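Long-range contacts in arabinofuranosidase (PDB 2Y2W), which hydrolyses terminal alpha-L-arabinofuranosyl residues, cleaving alpha-(1->5) bonds of arabinans and also acting on wheat arabinoxylan, in plant cell wall degradation: residues L304-D309 with E458-V463; I450-I455 with P464-V469; A176-L181 with A238-L243. All coordinates share one frame; numbering follows the deposited sequence.

Along the chain contact 3 closes first, joining the helices that follow two neighbouring strands of the eight-stranded parallel barrel. Contacts 1 and 2 follow, with their segments alternating: 304-309, 450-455, 458-463, 464-469. These two have centres about 12 Å apart and share strand 462-473, which pairs with strand 444-456 in the mixed sheet; they touch where Val463 meets Ile455. Contact 2 lies within that sheet, whereas contact 1 sets the start of strand 462-473 and the loop before it against the start of helix 307-327. Contact 3 lies on the opposite side of the chain's centre, about 41 Å and 46 Å between centres from contacts 1 and 2. Together they sample the barrel wall, the C-terminal sheet and the seam between them.

Contact 1: L304-D309 with E458-V463; sequences LASSED and EAYGDV
The carbonyl oxygen of Ala305 is approached by two groups: the backbone N of Glu308 donates to it at 3.2 Å, closing a turn near the start of helix 307-327, and the ring of Tyr460 comes up obliquely, with CE2 at 3.3 Å. The tyrosine enters from the loop before strand 462-473 and is sandwiched between two CB atoms. Glu308 CB stands 4.1 Å above one face, displaced toward the rim, in a CH-pi contact, while Ala459 CB, from the tyrosine's own segment, lies over the centre of the opposite face. The hydroxyl reaches as far as Asp309, whose CB is 3.4 Å from Tyr460 OH; the aspartate plane is turned 66° from the ring, and OD1 bonds instead to the hydroxyl of Tyr287. Three residues further on, Val463 splits its methyls between two partners. CG1 packs against Glu308 CG at 3.6 Å, and CG2 meets Ala305 CB at 3.9 Å. The glutamate chain bends at chi2 (-67°) as it slides past the valine, and its OE2 forms a salt bridge with Arg486. An alanine in place of Tyr460 would probably open a gap between Glu308 CB and Ala459 CB and leave Ala305 CB with Val463 as its main apolar neighbour across the contact. This is an interdomain seam of the family 51 fold, in which the C-terminal beta domain packs against a helix of the catalytic (beta/alpha)8 barrel; Asp309 lies about 9 Å, side chain to side chain, from Tyr286, a substrate-binding residue by similarity.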
loop_
_atom_site.group_PDB
_atom_site.type_symbol
_atom_site.label_atom_id
_atom_site.label_comp_id
_atom_site.label_asym_id
_atom_site.label_seq_id
_atom_site.Cartn_x
_atom_site.Cartn_y
_atom_site.Cartn_z
ATOM N N LEU D 304 15.091 37.522 15.663
ATOM C CA LEU D 304 16.116 37.372 16.695
ATOM C C LEU D 304 15.601 36.614 17.921
ATOM O O LEU D 304 16.387 36.029 18.671
ATOM C CB LEU D 304 16.695 38.732 17.095
ATOM C CG LEU D 304 17.544 39.459 16.042
ATOM C CD1 LEU D 304 17.586 40.954 16.325
ATOM C CD2 LEU D 304 18.951 38.883 15.951
ATOM N N ALA D 305 14.282 36.612 18.106
ATOM C CA ALA D 305 13.651 35.882 19.202
ATOM C C ALA D 305 13.023 34.561 18.738
ATOM O O ALA D 305 12.034 34.098 19.317
ATOM C CB ALA D 305 12.611 36.763 19.892
ATOM N N SER D 306 13.614 33.953 17.707
ATOM C CA SER D 306 13.100 32.708 17.124
ATOM C C SER D 306 13.214 31.502 18.051
ATOM O O SER D 306 12.509 30.507 17.870
ATOM C CB SER D 306 13.786 32.405 15.791
ATOM O OG SER D 306 13.314 33.272 14.775
ATOM N N SER D 307 14.102 31.600 19.039
ATOM C CA SER D 307 14.273 30.556 20.053
ATOM C C SER D 307 12.995 30.301 20.856
ATOM O O SER D 307 12.770 29.187 21.336
ATOM C CB SER D 307 15.433 30.903 20.990
ATOM O OG SER D 307 15.435 32.280 21.323
ATOM N N GLU D 308 12.165 31.336 20.982
ATOM C CA GLU D 308 10.886 31.254 21.694
ATOM C C GLU D 308 9.899 30.303 21.016
ATOM O O GLU D 308 9.109 29.637 21.687
ATOM C CB GLU D 308 10.262 32.645 21.831
ATOM C CG GLU D 308 11.112 33.643 22.614
ATOM C CD GLU D 308 11.257 33.278 24.082
ATOM O OE1 GLU D 308 10.225 33.045 24.750
ATOM O OE2 GLU D 308 12.408 33.228 24.567
ATOM N N ASP D 309 9.947 30.259 19.685
ATOM C CA ASP D 309 9.175 29.300 18.902
ATOM C C ASP D 309 9.649 27.878 19.214
ATOM O O ASP D 309 8.833 26.988 19.455
ATOM C CB ASP D 309 9.299 29.613 17.406
ATOM C CG ASP D 309 8.423 28.718 16.539
ATOM O OD1 ASP D 309 8.862 27.599 16.192
ATOM O OD2 ASP D 309 7.293 29.135 16.203
ATOM N N GLU D 458 6.369 41.332 17.356
ATOM C CA GLU D 458 5.053 41.081 16.754
ATOM C C GLU D 458 4.599 39.630 16.907
ATOM O O GLU D 458 3.461 39.371 17.305
ATOM C CB GLU D 458 5.030 41.466 15.269
ATOM C CG GLU D 458 4.281 42.757 14.948
ATOM C CD GLU D 458 5.199 43.904 14.555
ATOM O OE1 GLU D 458 6.273 44.063 15.177
ATOM O OE2 GLU D 458 4.836 44.653 13.622
ATOM N N ALA D 459 5.496 38.696 16.587
ATOM C CA ALA D 459 5.190 37.262 16.596
ATOM C C ALA D 459 5.050 36.678 18.003
ATOM O O ALA D 459 4.202 35.816 18.239
ATOM C CB ALA D 459 6.238 36.493 15.800
ATOM N N TYR D 460 5.884 37.150 18.926
ATOM C CA TYR D 460 5.876 36.670 20.308
ATOM C C TYR D 460 5.562 37.822 21.262
ATOM O O TYR D 460 5.454 38.973 20.833
ATOM C CB TYR D 460 7.218 36.005 20.650
ATOM C CG TYR D 460 7.766 35.161 19.517
ATOM C CD1 TYR D 460 7.237 33.900 19.242
ATOM C CD2 TYR D 460 8.797 35.634 18.705
ATOM C CE1 TYR D 460 7.725 33.127 18.194
ATOM C CE2 TYR D 460 9.292 34.867 17.652
ATOM C CZ TYR D 460 8.750 33.615 17.405
ATOM O OH TYR D 460 9.232 32.851 16.370
ATOM N N GLY D 461 5.408 37.513 22.548
ATOM C CA GLY D 461 5.059 38.523 23.548
ATOM C C GLY D 461 6.228 39.404 23.948
ATOM O O GLY D 461 6.948 39.929 23.094
ATOM N N ASP D 462 6.400 39.580 25.256
ATOM C CA ASP D 462 7.547 40.297 25.799
ATOM C C ASP D 462 8.612 39.281 26.203
ATOM O O ASP D 462 8.385 38.447 27.082
ATOM C CB ASP D 462 7.131 41.160 26.993
ATOM N N VAL D 463 9.768 39.348 25.549
ATOM C CA VAL D 463 10.812 38.335 25.722
ATOM C C VAL D 463 12.135 38.910 26.246
ATOM O O VAL D 463 12.507 40.027 25.884
ATOM C CB VAL D 463 11.050 37.526 24.412
ATOM C CG1 VAL D 463 9.836 36.666 24.090
ATOM C CG2 VAL D 463 11.392 38.447 23.237
#

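Contact 2: I450-I455 with P464-V469; sequences ISSPTI and PAIDAV
Ser452 points its short side chain at the backbone of Pro464, Ala465 and Ile466, where strand 462-473 is interrupted. Its CB rests 3.8 Å from Ile466 CB, and Ile466 CG1 lies almost as near to it. One bond further out, OG sits between the serine's own backbone N and carbonyl carbon (chi1 74°), which directs it at the opposing backbone: Ile466 N donates to it at 3.4 Å, a weak but fairly straight bond of 161°, and Pro464 CB touches the same oxygen, also at 3.4 Å. The hydroxyl appears to stand in for a main-chain acceptor where the two strands part. They belong to an antiparallel beta hairpin, strands 444-456 and 462-473, in the C-terminal sheet, and both are interrupted here. Within the break, Ala465 N reaches Pro453 O in a second weak bond of 3.5 Å. Beyond it, Thr454 and Pro464 form a non-hydrogen-bonded antiparallel pair, with CA atoms 4.3 Å apart and side chains diverging, and the regular backbone bonding of Ile455 with Val463 follows. Ile455 sends CD1 to within 4.3 Å of Ala465 CB. At the other end Ile450 bridges the widening separation with its side chain alone. Its CG2 lies 3.6 Å from the carbonyl oxygen of Ile466, and CD1 is 4.0 Å from Asp467 OD1, the two side chains meeting at a slant. Ile47 of strand 45-48 packs on Ile450, Ile466 and Ala468, while the side chain of Asp467 touches Ile393 and Lys397 of helix 382-397 and Arg486.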
loop_
_atom_site.group_PDB
_atom_site.type_symbol
_atom_site.label_atom_id
_atom_site.label_comp_id
_atom_site.label_asym_id
_atom_site.label_seq_id
_atom_site.Cartn_x
_atom_site.Cartn_y
_atom_site.Cartn_z
ATOM N N ILE D 450 18.410 34.056 34.897
ATOM C CA ILE D 450 18.570 35.186 33.986
ATOM C C ILE D 450 17.661 36.346 34.395
ATOM O O ILE D 450 16.467 36.156 34.647
ATOM C CB ILE D 450 18.294 34.779 32.512
ATOM C CG1 ILE D 450 19.164 33.581 32.107
ATOM C CG2 ILE D 450 18.532 35.962 31.566
ATOM C CD1 ILE D 450 18.660 32.817 30.891
ATOM N N SER D 451 18.248 37.538 34.469
ATOM C CA SER D 451 17.505 38.768 34.723
ATOM C C SER D 451 17.940 39.837 33.726
ATOM O O SER D 451 19.014 40.424 33.864
ATOM C CB SER D 451 17.726 39.248 36.160
ATOM O OG SER D 451 17.340 38.256 37.096
ATOM N N SER D 452 17.108 40.073 32.717
ATOM C CA SER D 452 17.416 41.034 31.662
ATOM C C SER D 452 16.195 41.881 31.311
ATOM O O SER D 452 15.060 41.426 31.476
ATOM C CB SER D 452 17.932 40.312 30.410
ATOM O OG SER D 452 16.886 39.641 29.725
ATOM N N PRO D 453 16.421 43.120 30.834
ATOM C CA PRO D 453 15.322 43.954 30.347
ATOM C C PRO D 453 14.634 43.330 29.134
ATOM O O PRO D 453 15.301 42.962 28.162
ATOM C CB PRO D 453 16.015 45.270 29.959
ATOM C CG PRO D 453 17.465 44.942 29.860
ATOM C CD PRO D 453 17.698 43.857 30.851
ATOM N N THR D 454 13.311 43.208 29.206
ATOM C CA THR D 454 12.522 42.575 28.146
ATOM C C THR D 454 12.391 43.460 26.907
ATOM O O THR D 454 12.621 44.668 26.968
ATOM C CB THR D 454 11.109 42.175 28.641
ATOM O OG1 THR D 454 10.507 43.278 29.330
ATOM C CG2 THR D 454 11.179 40.968 29.574
ATOM N N ILE D 455 12.031 42.838 25.785
ATOM C CA ILE D 455 11.796 43.542 24.521
ATOM C C ILE D 455 10.514 43.040 23.852
ATOM O O ILE D 455 10.079 41.911 24.098
ATOM C CB ILE D 455 13.004 43.426 23.546
ATOM C CG1 ILE D 455 13.509 41.978 23.465
ATOM C CG2 ILE D 455 14.119 44.383 23.965
ATOM C CD1 ILE D 455 14.595 41.736 22.428
ATOM N N PRO D 464 12.843 38.150 27.108
ATOM C CA PRO D 464 14.143 38.602 27.614
ATOM C C PRO D 464 15.150 38.819 26.488
ATOM O O PRO D 464 15.218 38.017 25.554
ATOM C CB PRO D 464 14.594 37.444 28.511
ATOM C CG PRO D 464 13.336 36.760 28.908
ATOM C CD PRO D 464 12.440 36.868 27.714
ATOM N N ALA D 465 15.911 39.905 26.578
ATOM C CA ALA D 465 16.921 40.226 25.576
ATOM C C ALA D 465 18.103 39.262 25.646
ATOM O O ALA D 465 18.579 38.780 24.617
ATOM C CB ALA D 465 17.390 41.667 25.737
ATOM N N ILE D 466 18.566 38.985 26.864
ATOM C CA ILE D 466 19.702 38.092 27.086
ATOM C C ILE D 466 19.227 36.657 27.317
ATOM O O ILE D 466 18.247 36.422 28.029
ATOM C CB ILE D 466 20.599 38.578 28.270
ATOM C CG1 ILE D 466 21.010 40.048 28.092
ATOM C CG2 ILE D 466 21.834 37.682 28.447
ATOM C CD1 ILE D 466 21.876 40.345 26.860
ATOM N N ASP D 467 19.930 35.711 26.694
ATOM C CA ASP D 467 19.666 34.281 26.833
ATOM C C ASP D 467 21.001 33.535 26.888
ATOM O O ASP D 467 21.904 33.840 26.105
ATOM C CB ASP D 467 18.819 33.791 25.653
ATOM C CG ASP D 467 18.250 32.396 25.868
ATOM O OD1 ASP D 467 18.160 31.945 27.031
ATOM O OD2 ASP D 467 17.883 31.753 24.860
ATOM N N ALA D 468 21.129 32.569 27.802
ATOM C CA ALA D 468 22.419 31.907 28.052
ATOM C C ALA D 468 22.349 30.460 28.566
ATOM O O ALA D 468 21.363 30.057 29.190
ATOM C CB ALA D 468 23.267 32.758 29.002
ATOM N N VAL D 469 23.411 29.697 28.291
ATOM C CA VAL D 469 23.626 28.353 28.858
ATOM C C VAL D 469 24.998 28.208 29.502
ATOM O O VAL D 469 25.961 28.856 29.089
ATOM C CB VAL D 469 23.523 27.212 27.808
ATOM C CG1 VAL D 469 22.098 26.771 27.624
ATOM C CG2 VAL D 469 24.177 27.601 26.480
#

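Contact 3: A176-L181 with A238-L243; sequences AALDEL and AHAMKL
Leu178 and Met241 form the middle of a buried contact of apolar side chains, at the point where the two helices bring their CA atoms nearest, 6.5 Å apart. Leu178 spreads its two methyls around Ala240: CD2 is 3.9 Å and CD1 4.0 Å from Ala240 CB, so the alanine methyl faces the fork of the leucine. The same CD2 also leans against the carbonyl oxygen of Ala240 and against Met241 CG. One turn along, Leu181 extends CG anti to its backbone N (chi1 172°) and brings CD2 to 3.8 Å from Met241 CG. The methionine methylene is therefore met by one methyl from each leucine, and the Leu181 and Met241 side chains cross obliquely rather than lying alongside one another. Met241 holds CG anti to its own carbonyl carbon, and an extended chi2 of 176° carries the sulfur back along the first helix to Ala177, where SD stands 4.4 Å from the alanine CB. Small residues thus face larger ones on both sides, Ala240 opposite Leu178 and Ala177 opposite Met241. The segment axes approach to 10.2 Å and run nearly parallel, 22° apart, as expected of outer helices that follow neighbouring strands of a (beta/alpha)8 barrel: helix 174-185 follows barrel strand 162-167, and helix 227-244 follows strand 209-212. On the barrel side, Trp210 of strand 209-212 touches both Leu181 and Met241, and Leu250 of strand 249-252 also packs on the methionine; on Leu178 and Ala240 rests Leu137 of the second subunit, so these helices also take part in the subunit interface.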
loop_
_atom_site.group_PDB
_atom_site.type_symbol
_atom_site.label_atom_id
_atom_site.label_comp_id
_atom_site.label_asym_id
_atom_site.label_seq_id
_atom_site.Cartn_x
_atom_site.Cartn_y
_atom_site.Cartn_z
ATOM N N ALA D 176 11.396 -2.705 1.481
ATOM C CA ALA D 176 12.663 -2.061 1.113
ATOM C C ALA D 176 13.469 -1.649 2.345
ATOM O O ALA D 176 14.698 -1.728 2.341
ATOM C CB ALA D 176 12.421 -0.867 0.209
ATOM N N ALA D 177 12.768 -1.217 3.394
ATOM C CA ALA D 177 13.405 -0.846 4.655
ATOM C C ALA D 177 14.158 -2.027 5.264
ATOM O O ALA D 177 15.292 -1.876 5.708
ATOM C CB ALA D 177 12.377 -0.298 5.634
ATOM N N LEU D 178 13.527 -3.199 5.265
ATOM C CA LEU D 178 14.154 -4.426 5.769
ATOM C C LEU D 178 15.271 -4.944 4.859
ATOM O O LEU D 178 16.240 -5.539 5.338
ATOM C CB LEU D 178 13.107 -5.520 6.004
ATOM C CG LEU D 178 12.049 -5.245 7.083
ATOM C CD1 LEU D 178 10.967 -6.319 7.070
ATOM C CD2 LEU D 178 12.672 -5.126 8.474
ATOM N N ASP D 179 15.128 -4.721 3.552
ATOM C CA ASP D 179 16.172 -5.080 2.591
ATOM C C ASP D 179 17.448 -4.257 2.815
ATOM O O ASP D 179 18.546 -4.816 2.863
ATOM C CB ASP D 179 15.671 -4.934 1.145
ATOM C CG ASP D 179 14.649 -6.007 0.750
ATOM O OD1 ASP D 179 14.442 -6.981 1.509
ATOM O OD2 ASP D 179 14.045 -5.867 -0.337
ATOM N N GLU D 180 17.296 -2.940 2.970
ATOM C CA GLU D 180 18.436 -2.048 3.214
ATOM C C GLU D 180 19.095 -2.316 4.564
ATOM O O GLU D 180 20.314 -2.224 4.690
ATOM C CB GLU D 180 18.031 -0.572 3.101
ATOM C CG GLU D 180 19.196 0.398 3.325
ATOM C CD GLU D 180 18.946 1.795 2.789
ATOM O OE1 GLU D 180 17.828 2.333 2.977
ATOM O OE2 GLU D 180 19.886 2.364 2.190
ATOM N N LEU D 181 18.280 -2.643 5.565
ATOM C CA LEU D 181 18.771 -2.987 6.896
ATOM C C LEU D 181 19.685 -4.214 6.841
ATOM O O LEU D 181 20.776 -4.215 7.412
ATOM C CB LEU D 181 17.588 -3.224 7.843
ATOM C CG LEU D 181 17.831 -3.772 9.253
ATOM C CD1 LEU D 181 18.696 -2.834 10.086
ATOM C CD2 LEU D 181 16.501 -4.021 9.932
ATOM N N ALA D 238 8.768 0.024 12.275
ATOM C CA ALA D 238 9.547 0.105 13.517
ATOM C C ALA D 238 9.620 -1.233 14.247
ATOM O O ALA D 238 10.683 -1.622 14.734
ATOM C CB ALA D 238 8.996 1.185 14.435
ATOM N N HIS D 239 8.487 -1.930 14.317
ATOM C CA HIS D 239 8.436 -3.255 14.930
ATOM C C HIS D 239 9.333 -4.261 14.212
ATOM O O HIS D 239 10.133 -4.949 14.850
ATOM C CB HIS D 239 7.001 -3.787 14.980
ATOM C CG HIS D 239 6.923 -5.266 15.203
ATOM N ND1 HIS D 239 6.640 -6.157 14.191
ATOM C CD2 HIS D 239 7.131 -6.010 16.315
ATOM C CE1 HIS D 239 6.658 -7.386 14.673
ATOM N NE2 HIS D 239 6.952 -7.325 15.960
ATOM N N ALA D 240 9.184 -4.339 12.890
ATOM C CA ALA D 240 9.925 -5.286 12.064
ATOM C C ALA D 240 11.429 -5.041 12.109
ATOM O O ALA D 240 12.212 -5.986 12.185
ATOM C CB ALA D 240 9.419 -5.250 10.630
ATOM N N MET D 241 11.832 -3.775 12.073
ATOM C CA MET D 241 13.247 -3.440 12.157
ATOM C C MET D 241 13.847 -3.794 13.518
ATOM O O MET D 241 14.909 -4.418 13.573
ATOM C CB MET D 241 13.499 -1.980 11.784
ATOM C CG MET D 241 13.466 -1.743 10.284
ATOM S SD MET D 241 13.641 -0.017 9.824
ATOM C CE MET D 241 15.353 0.286 10.258
ATOM N N LYS D 242 13.162 -3.421 14.603
ATOM C CA LYS D 242 13.616 -3.786 15.954
ATOM C C LYS D 242 13.570 -5.292 16.208
ATOM O O LYS D 242 14.300 -5.800 17.059
ATOM C CB LYS D 242 12.857 -3.028 17.050
ATOM C CG LYS D 242 13.569 -1.762 17.522
ATOM C CD LYS D 242 12.930 -1.154 18.769
ATOM C CE LYS D 242 13.379 -1.862 20.050
ATOM N NZ LYS D 242 12.611 -1.393 21.244
ATOM N N LEU D 243 12.718 -5.996 15.467
ATOM C CA LEU D 243 12.670 -7.453 15.521
ATOM C C LEU D 243 13.919 -8.069 14.887
ATOM O O LEU D 243 14.392 -9.115 15.329
ATOM C CB LEU D 243 11.399 -7.980 14.844
ATOM C CG LEU D 243 11.101 -9.486 14.854
ATOM C CD1 LEU D 243 11.187 -10.103 16.254
ATOM C CD2 LEU D 243 9.737 -9.745 14.241
#